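Local coordinates for uncharacterized hypothetical protein (Parabacteroides merdae, PDB 4EI0), which is of unknown function, a DUF4466 family protein from a gut bacterium, built largely of antiparallel beta sheets, at residues I271-E283 with Y289-S301. Residues are numbered along the deposited sequence; the frame is centred on the assembly and turned at random.
Sequences ILGLKEEAGAWVE and YRAYVYINKASAS
E283 and R290 meet side by side at one end of two antiparallel strands, and how their charges are settled is a good example of polar bookkeeping in a sheet. In this salt bridge one carboxylate oxygen, E283 OE1, accepts from both R290 NE at 2.7 Å and R290 NH2 at 2.8 Å. The E283 carboxylate lies nearly coplanar with the guanidinium, and the third nitrogen, NH1, is spent on F259 O. An extended E283 chain, with CG anti to the backbone N (chi1 -177°), carries OE1 to that side-on edge. Replacing R290 with a leucine would probably leave the E283 carboxylate without its charged mate and F259 O without this donor.

Backbone donors and acceptors pair off inward: A291 and V282 bond reciprocally, as do V293 and A280. I295 N then reaches A278 O, and E277 N returns to I295 O at 2.9 Å.

On the W281 face, Y292 CD1 lies 3.9 Å above the indole, the two rings inclined at 47°. Y292 OH bonds to L240 O and accepts a hydrogen bond from a water that also donates to E277 O; Y294 OH pairs with Q241 OE1. On the other face V282 packs on A291 and V293.

The whole is an antiparallel beta hairpin entered through a type II turn at K275-A278, its strands 278-283 and 289-299 lying between 302-311 and 233-238 in a five-stranded sheet.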
loop_
_atom_site.group_PDB
_atom_site.type_symbol
_atom_site.label_atom_id
_atom_site.label_comp_id
_atom_site.label_asym_id
_atom_site.label_seq_id
_atom_site.Cartn_x
_atom_site.Cartn_y
_atom_site.Cartn_z
ATOM N N ILE B 271 52.197 -5.502 -17.198
ATOM C CA ILE B 271 51.042 -6.282 -17.665
ATOM C C ILE B 271 50.706 -5.865 -19.101
ATOM O O ILE B 271 50.601 -4.683 -19.398
ATOM C CB ILE B 271 49.810 -6.054 -16.798
ATOM C CG1 ILE B 271 50.043 -6.630 -15.381
ATOM C CG2 ILE B 271 48.582 -6.681 -17.466
ATOM C CD1 ILE B 271 48.892 -6.296 -14.450
ATOM N N LEU B 272 50.540 -6.841 -19.975
ATOM C CA LEU B 272 50.172 -6.614 -21.383
ATOM C C LEU B 272 48.768 -7.173 -21.633
ATOM O O LEU B 272 48.248 -7.938 -20.828
ATOM C CB LEU B 272 51.183 -7.291 -22.337
ATOM C CG LEU B 272 52.686 -6.960 -22.130
ATOM C CD1 LEU B 272 53.624 -7.702 -23.044
ATOM C CD2 LEU B 272 52.959 -5.465 -22.268
ATOM N N GLY B 273 48.153 -6.788 -22.747
ATOM C CA GLY B 273 46.867 -7.333 -23.140
ATOM C C GLY B 273 45.704 -7.155 -22.195
ATOM O O GLY B 273 44.878 -8.049 -22.056
ATOM N N LEU B 274 45.614 -6.004 -21.544
ATOM C CA LEU B 274 44.428 -5.706 -20.807
ATOM C C LEU B 274 43.223 -5.541 -21.739
ATOM O O LEU B 274 43.371 -5.121 -22.866
ATOM C CB LEU B 274 44.638 -4.450 -19.982
ATOM C CG LEU B 274 45.570 -4.653 -18.809
ATOM C CD1 LEU B 274 46.039 -3.271 -18.341
ATOM C CD2 LEU B 274 44.919 -5.451 -17.702
ATOM N N LYS B 275 42.030 -5.845 -21.239
ATOM C CA LYS B 275 40.805 -5.668 -21.979
ATOM C C LYS B 275 39.682 -5.654 -21.011
ATOM O O LYS B 275 39.895 -5.810 -19.822
ATOM C CB LYS B 275 40.628 -6.809 -22.978
ATOM C CG LYS B 275 40.739 -8.220 -22.398
ATOM C CD LYS B 275 40.557 -9.298 -23.456
ATOM C CE LYS B 275 41.502 -10.465 -23.219
ATOM N NZ LYS B 275 41.364 -11.421 -24.327
ATOM N N GLU B 276 38.474 -5.449 -21.513
ATOM C CA GLU B 276 37.310 -5.457 -20.709
ATOM C C GLU B 276 37.290 -6.741 -19.838
ATOM O O GLU B 276 37.526 -7.825 -20.331
ATOM C CB GLU B 276 36.103 -5.381 -21.617
ATOM C CG GLU B 276 34.775 -5.360 -20.886
ATOM C CD GLU B 276 33.616 -4.928 -21.786
ATOM O OE1 GLU B 276 33.855 -4.456 -22.917
ATOM O OE2 GLU B 276 32.457 -5.059 -21.344
ATOM N N GLU B 277 37.028 -6.573 -18.548
ATOM C CA GLU B 277 36.944 -7.639 -17.522
ATOM C C GLU B 277 38.294 -8.079 -17.003
ATOM O O GLU B 277 38.366 -8.821 -16.033
ATOM C CB GLU B 277 36.134 -8.883 -17.964
ATOM C CG GLU B 277 34.667 -8.594 -18.199
ATOM C CD GLU B 277 33.805 -9.874 -18.216
ATOM O OE1 GLU B 277 34.003 -10.813 -17.393
ATOM O OE2 GLU B 277 32.898 -9.949 -19.065
ATOM N N ALA B 278 39.366 -7.600 -17.607
ATOM C CA ALA B 278 40.682 -7.837 -17.060
ATOM C C ALA B 278 40.840 -7.044 -15.765
ATOM O O ALA B 278 40.019 -6.211 -15.398
ATOM C CB ALA B 278 41.789 -7.533 -18.079
ATOM N N GLY B 279 41.872 -7.368 -15.022
ATOM C CA GLY B 279 42.105 -6.725 -13.743
ATOM C C GLY B 279 43.558 -6.857 -13.336
ATOM O O GLY B 279 44.305 -7.621 -13.954
ATOM N N ALA B 280 43.923 -6.136 -12.287
ATOM C CA ALA B 280 45.250 -6.243 -11.741
ATOM C C ALA B 280 45.225 -6.004 -10.253
ATOM O O ALA B 280 44.709 -4.960 -9.762
ATOM C CB ALA B 280 46.139 -5.244 -12.412
ATOM N N TRP B 281 45.716 -6.949 -9.486
ATOM C CA TRP B 281 46.023 -6.686 -8.064
ATOM C C TRP B 281 47.324 -5.936 -8.004
ATOM O O TRP B 281 48.264 -6.318 -8.659
ATOM C CB TRP B 281 46.211 -7.943 -7.282
ATOM C CG TRP B 281 44.973 -8.799 -7.172
ATOM C CD1 TRP B 281 44.670 -9.924 -7.903
ATOM C CD2 TRP B 281 43.901 -8.666 -6.218
ATOM N NE1 TRP B 281 43.497 -10.469 -7.487
ATOM C CE2 TRP B 281 42.978 -9.752 -6.485
ATOM C CE3 TRP B 281 43.605 -7.772 -5.223
ATOM C CZ2 TRP B 281 41.832 -9.936 -5.754
ATOM C CZ3 TRP B 281 42.416 -7.946 -4.515
ATOM C CH2 TRP B 281 41.545 -9.013 -4.786
ATOM N N VAL B 282 47.390 -4.912 -7.162
ATOM C CA VAL B 282 48.537 -3.996 -7.103
ATOM C C VAL B 282 48.978 -3.857 -5.661
ATOM O O VAL B 282 48.149 -3.836 -4.755
ATOM C CB VAL B 282 48.114 -2.626 -7.667
ATOM C CG1 VAL B 282 49.129 -1.560 -7.393
ATOM C CG2 VAL B 282 47.865 -2.773 -9.160
ATOM N N GLU B 283 50.296 -3.733 -5.453
ATOM C CA GLU B 283 50.840 -3.284 -4.157
ATOM C C GLU B 283 51.859 -2.202 -4.425
ATOM O O GLU B 283 52.731 -2.391 -5.270
ATOM C CB GLU B 283 51.481 -4.441 -3.390
ATOM C CG GLU B 283 52.019 -4.060 -1.991
ATOM C CD GLU B 283 52.626 -5.250 -1.274
ATOM O OE1 GLU B 283 51.855 -6.071 -0.758
ATOM O OE2 GLU B 283 53.858 -5.417 -1.295
ATOM N N TYR B 289 49.937 0.570 0.342
ATOM C CA TYR B 289 48.588 0.306 -0.154
ATOM C C TYR B 289 48.589 -0.922 -1.078
ATOM O O TYR B 289 49.573 -1.181 -1.787
ATOM C CB TYR B 289 48.055 1.512 -0.943
ATOM C CG TYR B 289 47.791 2.822 -0.181
ATOM C CD1 TYR B 289 46.602 3.033 0.511
ATOM C CD2 TYR B 289 48.723 3.867 -0.206
ATOM C CE1 TYR B 289 46.368 4.234 1.186
ATOM C CE2 TYR B 289 48.501 5.068 0.471
ATOM C CZ TYR B 289 47.324 5.245 1.167
ATOM O OH TYR B 289 47.123 6.442 1.794
ATOM N N ARG B 290 47.475 -1.657 -1.042
ATOM C CA ARG B 290 47.126 -2.606 -2.061
ATOM C C ARG B 290 45.880 -2.144 -2.755
ATOM O O ARG B 290 45.097 -1.390 -2.183
ATOM C CB ARG B 290 46.913 -3.963 -1.458
ATOM C CG ARG B 290 48.212 -4.639 -1.163
ATOM C CD ARG B 290 47.949 -5.950 -0.449
ATOM N NE ARG B 290 49.213 -6.576 -0.204
ATOM C CZ ARG B 290 49.354 -7.784 0.313
ATOM N NH1 ARG B 290 48.310 -8.540 0.689
ATOM N NH2 ARG B 290 50.576 -8.227 0.458
ATOM N N ALA B 291 45.693 -2.560 -3.997
ATOM C CA ALA B 291 44.507 -2.105 -4.740
ATOM C C ALA B 291 44.132 -3.185 -5.737
ATOM O O ALA B 291 44.951 -4.068 -6.063
ATOM C CB ALA B 291 44.807 -0.807 -5.463
ATOM N N TYR B 292 42.911 -3.097 -6.241
ATOM C CA TYR B 292 42.467 -3.925 -7.346
ATOM C C TYR B 292 41.932 -2.961 -8.380
ATOM O O TYR B 292 40.993 -2.174 -8.096
ATOM C CB TYR B 292 41.373 -4.947 -6.908
ATOM C CG TYR B 292 40.846 -5.778 -8.056
ATOM C CD1 TYR B 292 41.683 -6.668 -8.717
ATOM C CD2 TYR B 292 39.555 -5.650 -8.513
ATOM C CE1 TYR B 292 41.249 -7.420 -9.796
ATOM C CE2 TYR B 292 39.098 -6.427 -9.596
ATOM C CZ TYR B 292 39.957 -7.264 -10.259
ATOM O OH TYR B 292 39.533 -8.064 -11.311
ATOM N N VAL B 293 42.521 -3.000 -9.568
ATOM C CA VAL B 293 42.127 -2.176 -10.707
ATOM C C VAL B 293 41.320 -3.051 -11.688
ATOM O O VAL B 293 41.787 -4.102 -12.111
ATOM C CB VAL B 293 43.363 -1.645 -11.421
ATOM C CG1 VAL B 293 42.940 -0.726 -12.591
ATOM C CG2 VAL B 293 44.304 -1.000 -10.409
ATOM N N TYR B 294 40.073 -2.666 -11.968
ATOM C CA TYR B 294 39.178 -3.465 -12.821
ATOM C C TYR B 294 38.976 -2.700 -14.098
ATOM O O TYR B 294 38.721 -1.512 -14.053
ATOM C CB TYR B 294 37.825 -3.713 -12.122
ATOM C CG TYR B 294 36.853 -4.443 -13.016
ATOM C CD1 TYR B 294 37.054 -5.771 -13.302
ATOM C CD2 TYR B 294 35.763 -3.803 -13.590
ATOM C CE1 TYR B 294 36.187 -6.484 -14.120
ATOM C CE2 TYR B 294 34.894 -4.488 -14.430
ATOM C CZ TYR B 294 35.093 -5.837 -14.671
ATOM O OH TYR B 294 34.316 -6.549 -15.542
ATOM N N ILE B 295 39.109 -3.364 -15.232
ATOM C CA ILE B 295 38.895 -2.740 -16.542
ATOM C C ILE B 295 37.435 -2.900 -16.940
ATOM O O ILE B 295 37.022 -3.966 -17.379
ATOM C CB ILE B 295 39.804 -3.330 -17.628
ATOM C CG1 ILE B 295 41.286 -3.365 -17.188
ATOM C CG2 ILE B 295 39.642 -2.591 -18.960
ATOM C CD1 ILE B 295 41.916 -2.080 -16.738
ATOM N N ASN B 296 36.630 -1.857 -16.765
ATOM C CA ASN B 296 35.209 -1.899 -17.103
ATOM C C ASN B 296 34.981 -2.003 -18.619
ATOM O O ASN B 296 34.103 -2.737 -19.064
ATOM C CB ASN B 296 34.466 -0.637 -16.595
ATOM C CG ASN B 296 34.531 -0.465 -15.099
ATOM O OD1 ASN B 296 35.338 0.320 -14.601
ATOM N ND2 ASN B 296 33.632 -1.112 -14.375
ATOM N N LYS B 297 35.814 -1.309 -19.394
ATOM C CA LYS B 297 35.664 -1.171 -20.871
ATOM C C LYS B 297 37.010 -0.788 -21.451
ATOM O O LYS B 297 37.801 -0.150 -20.747
ATOM C CB LYS B 297 34.687 -0.033 -21.201
ATOM C CG LYS B 297 33.219 -0.230 -20.847
ATOM C CD LYS B 297 32.377 0.968 -21.315
ATOM C CE LYS B 297 32.566 2.193 -20.412
ATOM N NZ LYS B 297 32.810 3.456 -21.171
ATOM N N ALA B 298 37.301 -1.174 -22.690
ATOM C CA ALA B 298 38.552 -0.775 -23.310
ATOM C C ALA B 298 38.400 -0.763 -24.821
ATOM O O ALA B 298 37.985 -1.748 -25.389
ATOM C CB ALA B 298 39.719 -1.701 -22.910
ATOM N N SER B 299 38.715 0.363 -25.449
ATOM C CA SER B 299 38.767 0.506 -26.919
ATOM C C SER B 299 40.128 1.099 -27.249
ATOM O O SER B 299 40.848 1.486 -26.339
ATOM C CB SER B 299 37.659 1.442 -27.393
ATOM O OG SER B 299 37.842 2.752 -26.884
ATOM N N ALA B 300 40.484 1.209 -28.529
ATOM C CA ALA B 300 41.753 1.812 -28.914
ATOM C C ALA B 300 41.945 3.184 -28.274
ATOM O O ALA B 300 43.043 3.521 -27.887
ATOM C CB ALA B 300 41.895 1.918 -30.443
ATOM N N SER B 301 40.881 3.953 -28.135
ATOM C CA SER B 301 41.017 5.357 -27.759
ATOM C C SER B 301 40.690 5.685 -26.285
ATOM O O SER B 301 40.907 6.800 -25.841
ATOM C CB SER B 301 40.151 6.200 -28.708
ATOM O OG SER B 301 38.770 5.984 -28.480
HETATM O O HOH W 1 39.399 -9.427 -13.674
#